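PDB 3G7G: UPF0311 protein CA_C3321 from Clostridium acetobutylicum ATCC 824, which is of unknown function but belongs to the UPF0311 (DUF3237) family and folds as an antiparallel beta barrel that assembles into a tetramer. Local coordinates for residues I25-D30 with R36-I41; Y77-D82 with I87-N92; T120-E125 with L152-I157. All blocks are in the same frame, centred on the assembly; numbering follows the deposited sequence.

In the fold
Read from the N terminus, the three contacts follow one another in series, and none nests inside another. Contact 1 closes the first hairpin of the barrel, between strands 11-30 and 34-47, its centre about 15 Å from the centre of the chain. Contact 2 closes another hairpin, between strands 71-81 and 86-96, and touches contact 1 where Ile-41 packs on Tyr-77. Contact 3 closes a longer excursion of the chain through strand 139-144 and joins that strand's two neighbours in the sheet, 117-126 and 150-157, inside the barrel. It meets contact 2 through the Asn-91 to Thr-120 hydrogen bond. Contacts 1 and 2 face the second subunit; contact 3 reaches it through Glu-125, and the third as well.

Contact 1: residues I25-D30 with R36-I41; sequences ILIGQD and RQLIPI
Ile-27 and Arg-36 lie side by side with their side chains pointing the same way, CG1 of Ile-27 resting 3.9 Å from CG of Arg-36. With CG1 anti to the carbonyl carbon (chi1 -50°) and chi2 turned to -47°, CD1 of Ile-27 is carried toward Leu-38, whose CD1 it meets at 4.0 Å as the two chains run across each other at a slant. The arginine leaves the strand with CG anti to N, then bends at chi2 and chi3, which takes its guanidinium away from 25-30 to a salt bridge with Glu-125 of the second subunit. Ile-25 stands beside Leu-38, and its CD1 reaches CG of Pro-40 at 3.9 Å. From the other face of the sheet, CD1 of Leu-26 comes within 3.4 Å of Arg-36 O, while the amide of Gln-37, neighbour of Leu-26 across the strands, is engaged by Gln-63.

Beneath the side chains, Ile-25 and Leu-38 exchange two backbone bonds, the shorter being Ile-25 N to Leu-38 O at 2.7 Å. Arg-36 O receives both Ile-27 N, at 2.9 Å, and a weaker bond from Gly-28 N, at 3.3 Å. Arg-36 N in turn gives a bond to Gly-28 O at 2.9 Å, with the donor nearly along the C=O axis. The additional residue shifts the pairing by one between Leu-26 and Gly-28. Two consecutive residues, Ile-27 and Gly-28, thus oppose the single Arg-36: a classic beta bulge in the antiparallel hairpin of strands 11-30 and 34-47.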
# COMPACT_ATOMS: atom_id res chain seq x y z
N ILE A 25 -10.36 20.15 5.08
CA ILE A 25 -9.67 20.92 4.07
C ILE A 25 -10.07 20.30 2.75
O ILE A 25 -9.55 19.27 2.35
CB ILE A 25 -8.14 20.89 4.23
CG1 ILE A 25 -7.75 21.44 5.59
CG2 ILE A 25 -7.48 21.74 3.13
CD1 ILE A 25 -6.34 21.09 6.02
N LEU A 26 -11.06 20.92 2.11
CA LEU A 26 -11.50 20.49 0.80
C LEU A 26 -10.43 20.73 -0.27
O LEU A 26 -10.02 21.85 -0.53
CB LEU A 26 -12.82 21.19 0.42
CG LEU A 26 -13.51 20.59 -0.85
CD1 LEU A 26 -13.58 19.06 -0.84
CD2 LEU A 26 -14.94 21.20 -1.04
N ILE A 27 -9.98 19.65 -0.89
CA ILE A 27 -9.01 19.72 -1.98
C ILE A 27 -9.75 19.83 -3.31
O ILE A 27 -9.54 20.77 -4.09
CB ILE A 27 -8.08 18.48 -2.00
CG1 ILE A 27 -7.47 18.20 -0.61
CG2 ILE A 27 -7.02 18.59 -3.09
CD1 ILE A 27 -6.88 19.42 0.11
N GLY A 28 -10.61 18.89 -3.60
CA GLY A 28 -11.23 18.90 -4.89
C GLY A 28 -12.29 17.87 -5.06
O GLY A 28 -12.35 16.93 -4.30
N GLN A 29 -13.11 18.04 -6.08
CA GLN A 29 -14.16 17.07 -6.38
C GLN A 29 -14.45 17.01 -7.89
O GLN A 29 -14.34 18.02 -8.60
CB GLN A 29 -15.43 17.42 -5.61
CG GLN A 29 -16.68 16.65 -6.00
CD GLN A 29 -17.87 16.96 -5.12
OE1 GLN A 29 -17.71 17.38 -3.98
NE2 GLN A 29 -19.08 16.77 -5.65
N ASP A 30 -14.81 15.82 -8.33
CA ASP A 30 -15.40 15.58 -9.63
C ASP A 30 -16.24 14.31 -9.59
O ASP A 30 -16.27 13.61 -8.59
CB ASP A 30 -14.34 15.57 -10.74
CG ASP A 30 -13.59 14.27 -10.86
OD1 ASP A 30 -13.90 13.23 -10.20
OD2 ASP A 30 -12.67 14.29 -11.66
N ARG A 36 -12.17 14.73 -2.44
CA ARG A 36 -11.00 14.55 -1.58
C ARG A 36 -10.92 15.68 -0.57
O ARG A 36 -10.94 16.87 -0.96
CB ARG A 36 -9.73 14.55 -2.43
CG ARG A 36 -8.32 14.59 -1.70
CD ARG A 36 -8.02 13.32 -0.95
NE ARG A 36 -7.98 12.22 -1.92
CZ ARG A 36 -7.77 10.94 -1.62
NH1 ARG A 36 -7.65 10.54 -0.37
NH2 ARG A 36 -7.72 10.03 -2.58
N GLN A 37 -10.77 15.32 0.70
CA GLN A 37 -10.52 16.30 1.74
C GLN A 37 -9.54 15.74 2.77
O GLN A 37 -9.49 14.54 2.98
CB GLN A 37 -11.82 16.68 2.46
CG GLN A 37 -12.74 15.51 2.59
CD GLN A 37 -14.02 15.82 3.31
OE1 GLN A 37 -14.57 16.90 3.18
NE2 GLN A 37 -14.52 14.83 4.07
N LEU A 38 -8.82 16.65 3.43
CA LEU A 38 -7.91 16.33 4.54
C LEU A 38 -8.51 16.84 5.85
O LEU A 38 -8.85 18.03 5.95
CB LEU A 38 -6.56 16.97 4.32
CG LEU A 38 -5.90 16.67 2.98
CD1 LEU A 38 -4.63 17.51 2.77
CD2 LEU A 38 -5.62 15.18 2.89
N ILE A 39 -8.68 15.95 6.82
CA ILE A 39 -9.24 16.29 8.11
C ILE A 39 -8.15 16.31 9.18
O ILE A 39 -7.60 15.26 9.52
CB ILE A 39 -10.32 15.31 8.56
CG1 ILE A 39 -11.30 15.04 7.43
CG2 ILE A 39 -11.02 15.83 9.83
CD1 ILE A 39 -12.34 16.05 7.28
N PRO A 40 -7.79 17.51 9.68
CA PRO A 40 -6.85 17.59 10.79
C PRO A 40 -7.43 17.03 12.07
O PRO A 40 -8.64 17.16 12.30
CB PRO A 40 -6.54 19.09 10.91
CG PRO A 40 -7.02 19.70 9.60
CD PRO A 40 -8.19 18.85 9.20
N ILE A 41 -6.59 16.37 12.87
CA ILE A 41 -7.00 15.84 14.17
C ILE A 41 -6.48 16.82 15.23
O ILE A 41 -5.28 16.96 15.40
CB ILE A 41 -6.48 14.39 14.40
CG1 ILE A 41 -7.05 13.44 13.33
CG2 ILE A 41 -6.90 13.87 15.79
CD1 ILE A 41 -6.20 12.14 13.07

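Contact 2: residues Y77-D82 with I87-N92; sequences YAIRLD and IYIENN
Tyr-77 and Ile-89 are joined by two backbone hydrogen bonds, Tyr-77 N to Ile-89 O at 3.2 Å and Ile-89 N to Tyr-77 O at 2.8 Å. Ile-79 and Ile-87 form the next such pair, with Ile-79 N to Ile-87 O at 2.8 Å. Between them, Ala-78 faces Tyr-88 as a non-hydrogen-bonded pair.

Apolar packing occupies the face that carries the isoleucines. The Tyr-77 ring has Ile-89 CB over one face, displaced toward the rim, and its CE1 lies 3.8 Å from Ile-89 CD1. Chi1 of 59° sets CG of Tyr-77 between its own N and carbonyl carbon and swings the ring toward 87-92. Farther along, CD1 of Ile-87 fits against CG of Leu-81 at 3.8 Å and also touches Ile-79 CG1.

The polar link is looser. A water lies 3.2 Å from Tyr-77 OH and accepts a weak bond from Asn-91 ND2. The Tyr-77 ring and the Asn-91 amide lie side by side, their planes 56° apart. Asn-91 OD1 is held instead by Thr-120.

The hairpin lies between strand 53-65, bonded to Ala-78 and Arg-80, and strand 117-126, bonded to Tyr-88 and Glu-90. Phe-154 of strand 150-157 packs on Tyr-77 and Asn-91 from across the barrel, while Ile-27 and Arg-36 of the second subunit cover Ala-78 and Tyr-88.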
# COMPACT_ATOMS: atom_id res chain seq x y z
N TYR A 77 -1.72 9.17 12.35
CA TYR A 77 -1.52 9.91 13.57
C TYR A 77 -0.86 9.02 14.62
O TYR A 77 -0.57 7.85 14.34
CB TYR A 77 -2.87 10.45 14.07
CG TYR A 77 -3.92 9.41 14.35
CD1 TYR A 77 -4.14 8.95 15.64
CD2 TYR A 77 -4.73 8.93 13.34
CE1 TYR A 77 -5.13 8.00 15.89
CE2 TYR A 77 -5.69 7.96 13.58
CZ TYR A 77 -5.90 7.51 14.85
OH TYR A 77 -6.89 6.56 15.08
N ALA A 78 -0.63 9.55 15.82
CA ALA A 78 0.16 8.87 16.84
C ALA A 78 -0.42 9.21 18.19
O ALA A 78 -1.09 10.23 18.38
CB ALA A 78 1.61 9.32 16.78
N ILE A 79 -0.18 8.31 19.12
CA ILE A 79 -0.64 8.51 20.47
C ILE A 79 0.56 8.35 21.36
O ILE A 79 1.53 7.70 21.00
CB ILE A 79 -1.79 7.57 20.86
CG1 ILE A 79 -1.44 6.10 20.73
CG2 ILE A 79 -3.00 7.76 19.96
CD1 ILE A 79 -2.64 5.23 21.06
N ARG A 80 0.48 8.98 22.52
CA ARG A 80 1.45 8.86 23.56
C ARG A 80 0.73 8.38 24.78
O ARG A 80 -0.21 9.02 25.23
CB ARG A 80 2.03 10.21 23.86
CG ARG A 80 2.99 10.20 25.04
CD ARG A 80 4.23 10.90 24.69
NE ARG A 80 5.21 9.92 24.33
CZ ARG A 80 6.03 10.00 23.30
NH1 ARG A 80 5.97 11.00 22.42
NH2 ARG A 80 6.88 9.01 23.11
N LEU A 81 1.19 7.26 25.32
CA LEU A 81 0.63 6.73 26.54
C LEU A 81 1.27 7.36 27.77
O LEU A 81 2.35 7.92 27.72
CB LEU A 81 0.78 5.22 26.58
CG LEU A 81 0.10 4.44 25.46
CD1 LEU A 81 0.05 2.96 25.85
CD2 LEU A 81 -1.29 4.99 25.23
N ASP A 82 0.57 7.20 28.89
CA ASP A 82 0.95 7.80 30.14
C ASP A 82 2.24 7.20 30.73
O ASP A 82 2.85 7.81 31.56
CB ASP A 82 -0.20 7.69 31.14
CG ASP A 82 -0.58 6.25 31.43
OD1 ASP A 82 -0.09 5.34 30.69
OD2 ASP A 82 -1.38 6.03 32.38
N ILE A 87 2.75 5.16 19.99
CA ILE A 87 2.22 4.26 18.97
C ILE A 87 1.81 5.11 17.79
O ILE A 87 1.05 6.04 17.93
CB ILE A 87 0.96 3.50 19.47
CG1 ILE A 87 1.28 2.73 20.76
CG2 ILE A 87 0.47 2.48 18.39
CD1 ILE A 87 0.43 3.05 21.91
N TYR A 88 2.32 4.73 16.62
CA TYR A 88 2.00 5.34 15.36
C TYR A 88 0.95 4.47 14.67
O TYR A 88 1.10 3.24 14.54
CB TYR A 88 3.27 5.43 14.53
CG TYR A 88 3.01 5.89 13.14
CD1 TYR A 88 2.49 7.17 12.89
CD2 TYR A 88 3.25 5.05 12.07
CE1 TYR A 88 2.23 7.59 11.59
CE2 TYR A 88 3.01 5.47 10.78
CZ TYR A 88 2.48 6.73 10.55
OH TYR A 88 2.26 7.15 9.26
N ILE A 89 -0.11 5.11 14.23
CA ILE A 89 -1.30 4.43 13.74
C ILE A 89 -1.56 4.84 12.30
O ILE A 89 -1.55 6.02 12.02
CB ILE A 89 -2.55 4.84 14.55
CG1 ILE A 89 -2.29 4.63 16.03
CG2 ILE A 89 -3.82 4.05 14.12
CD1 ILE A 89 -3.48 4.72 16.87
N GLU A 90 -1.70 3.85 11.41
CA GLU A 90 -2.26 4.02 10.08
C GLU A 90 -3.59 3.29 10.10
O GLU A 90 -3.60 2.08 10.28
CB GLU A 90 -1.34 3.39 9.06
CG GLU A 90 -0.59 4.32 8.18
CD GLU A 90 -1.44 4.74 6.96
OE1 GLU A 90 -2.70 4.81 7.10
OE2 GLU A 90 -0.85 5.01 5.87
N ASN A 91 -4.70 4.01 9.95
CA ASN A 91 -6.05 3.44 10.10
C ASN A 91 -6.81 3.64 8.80
O ASN A 91 -7.08 4.78 8.42
CB ASN A 91 -6.79 4.14 11.27
CG ASN A 91 -7.93 3.30 11.85
OD1 ASN A 91 -8.13 2.17 11.46
ND2 ASN A 91 -8.68 3.86 12.77
N ASN A 92 -7.11 2.55 8.09
CA ASN A 92 -7.69 2.65 6.75
C ASN A 92 -9.01 1.95 6.76
O ASN A 92 -9.11 0.81 7.20
CB ASN A 92 -6.80 2.01 5.67
CG ASN A 92 -5.43 2.58 5.61
OD1 ASN A 92 -4.45 1.90 5.84
ND2 ASN A 92 -5.33 3.83 5.29
O HOH W 1 -8.75 7.30 12.54

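Contact 3: residues T120-E125 with L152-I157; sequences TIPTFE and LKFYKI
Phe-154 meets Pro-122 and Phe-124 through its CD1 and CE1 atoms, and the contact is wholly apolar. No hydrogen bond passes between 120-125 and 152-157, and even the closest CA atoms, those of Pro-122 and Phe-154, stand 8.2 Å apart, so the strands touch through side chains alone.

In the aliphatic-aromatic part, CB of Pro-122 sits at the edge of the Phe-154 ring, close to its plane, 3.6 Å from CE1. CG of the same proline reaches CD1 of Phe-154 at 3.7 Å, so two neighbouring carbons of each ring meet as the two side chains, pointing in opposed directions, pass alongside each other.

The rings of Phe-124 and Phe-154 meet obliquely, centroids 5.9 Å apart and planes inclined at 48°. Phe-124 leads with its far end: CZ lies 3.7 Å from Phe-154 CD1, which in turn is at the Phe-124 edge. For Phe-154, whose CB does not point at 120-125, CG anti to the carbonyl carbon (chi1 -77°) brings the ring round to Phe-124 and Pro-122.

Additional aromatic partners hold both rings: Phe-15 stacks on Phe-154, and Phe-139 meets Phe-124 edge-to-face. With all three touching residues buried and no hydrogen bond between the segments, the contact rests on van der Waals fit and hydrophobic burial, joining two strands that flank strand 139-144, on the inside of the barrel.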
# COMPACT_ATOMS: atom_id res chain seq x y z
N THR A 120 -12.94 0.16 10.05
CA THR A 120 -11.57 0.35 9.61
C THR A 120 -10.63 -0.74 10.15
O THR A 120 -10.96 -1.48 11.10
CB THR A 120 -11.01 1.77 10.01
OG1 THR A 120 -10.54 1.75 11.35
CG2 THR A 120 -12.04 2.84 9.89
N ILE A 121 -9.47 -0.84 9.51
CA ILE A 121 -8.40 -1.72 9.90
C ILE A 121 -7.16 -0.84 10.26
O ILE A 121 -6.55 -0.23 9.40
CB ILE A 121 -8.00 -2.69 8.80
CG1 ILE A 121 -9.18 -3.47 8.21
CG2 ILE A 121 -6.93 -3.65 9.32
CD1 ILE A 121 -9.91 -4.35 9.14
N PRO A 122 -6.82 -0.78 11.56
CA PRO A 122 -5.58 -0.14 11.99
C PRO A 122 -4.33 -1.05 11.93
O PRO A 122 -4.41 -2.27 12.22
CB PRO A 122 -5.89 0.26 13.42
CG PRO A 122 -6.81 -0.88 13.89
CD PRO A 122 -7.58 -1.32 12.69
N THR A 123 -3.22 -0.42 11.52
CA THR A 123 -1.86 -0.93 11.57
C THR A 123 -1.10 -0.08 12.59
O THR A 123 -1.17 1.17 12.54
CB THR A 123 -1.19 -0.76 10.17
OG1 THR A 123 -1.94 -1.50 9.20
CG2 THR A 123 0.24 -1.23 10.13
N PHE A 124 -0.35 -0.74 13.48
CA PHE A 124 0.42 -0.06 14.49
C PHE A 124 1.93 -0.21 14.34
O PHE A 124 2.42 -1.23 13.87
CB PHE A 124 0.05 -0.55 15.88
CG PHE A 124 -1.41 -0.40 16.20
CD1 PHE A 124 -1.95 0.82 16.50
CD2 PHE A 124 -2.25 -1.49 16.16
CE1 PHE A 124 -3.31 0.93 16.80
CE2 PHE A 124 -3.57 -1.38 16.46
CZ PHE A 124 -4.10 -0.19 16.77
N GLU A 125 2.64 0.82 14.78
CA GLU A 125 4.09 0.80 14.87
C GLU A 125 4.46 1.23 16.28
O GLU A 125 4.00 2.24 16.72
CB GLU A 125 4.68 1.71 13.81
CG GLU A 125 6.15 1.76 13.82
CD GLU A 125 6.67 2.67 12.80
OE1 GLU A 125 6.92 3.84 13.13
OE2 GLU A 125 6.84 2.22 11.67
N LEU A 152 -13.63 5.95 18.32
CA LEU A 152 -13.04 4.75 17.75
C LEU A 152 -12.88 3.73 18.83
O LEU A 152 -12.31 4.03 19.86
CB LEU A 152 -11.67 5.07 17.18
CG LEU A 152 -11.62 6.23 16.19
CD1 LEU A 152 -10.17 6.72 16.08
CD2 LEU A 152 -12.20 5.76 14.86
N LYS A 153 -13.40 2.53 18.62
CA LYS A 153 -13.19 1.39 19.51
C LYS A 153 -12.34 0.35 18.78
O LYS A 153 -12.70 -0.07 17.68
CB LYS A 153 -14.51 0.77 19.93
CG LYS A 153 -15.15 1.48 21.10
CD LYS A 153 -16.69 1.32 21.16
CE LYS A 153 -17.19 1.56 22.60
NZ LYS A 153 -18.61 2.02 22.72
N PHE A 154 -11.24 -0.05 19.40
CA PHE A 154 -10.24 -0.88 18.74
C PHE A 154 -10.37 -2.30 19.27
O PHE A 154 -10.48 -2.51 20.48
CB PHE A 154 -8.84 -0.35 19.01
CG PHE A 154 -8.48 0.86 18.20
CD1 PHE A 154 -7.70 0.73 17.06
CD2 PHE A 154 -8.89 2.12 18.59
CE1 PHE A 154 -7.36 1.87 16.30
CE2 PHE A 154 -8.55 3.23 17.86
CZ PHE A 154 -7.78 3.11 16.71
N TYR A 155 -10.36 -3.27 18.36
CA TYR A 155 -10.52 -4.68 18.72
C TYR A 155 -9.38 -5.52 18.20
O TYR A 155 -9.03 -5.47 17.02
CB TYR A 155 -11.83 -5.22 18.19
CG TYR A 155 -13.05 -4.57 18.77
CD1 TYR A 155 -13.64 -5.07 19.92
CD2 TYR A 155 -13.62 -3.48 18.17
CE1 TYR A 155 -14.78 -4.48 20.46
CE2 TYR A 155 -14.74 -2.89 18.68
CZ TYR A 155 -15.32 -3.39 19.81
OH TYR A 155 -16.44 -2.77 20.30
N LYS A 156 -8.77 -6.29 19.08
CA LYS A 156 -7.75 -7.23 18.69
C LYS A 156 -8.43 -8.52 18.29
O LYS A 156 -9.24 -9.04 19.03
CB LYS A 156 -6.81 -7.45 19.86
CG LYS A 156 -5.59 -8.27 19.56
CD LYS A 156 -5.18 -9.04 20.83
CE LYS A 156 -6.08 -10.29 20.98
NZ LYS A 156 -5.91 -11.00 22.28
N ILE A 157 -8.11 -9.03 17.11
CA ILE A 157 -8.65 -10.32 16.66
C ILE A 157 -7.74 -11.39 17.25
O ILE A 157 -6.52 -11.38 17.06
CB ILE A 157 -8.71 -10.43 15.11
CG1 ILE A 157 -9.62 -9.32 14.53
CG2 ILE A 157 -9.10 -11.84 14.63
CD1 ILE A 157 -11.03 -9.34 14.99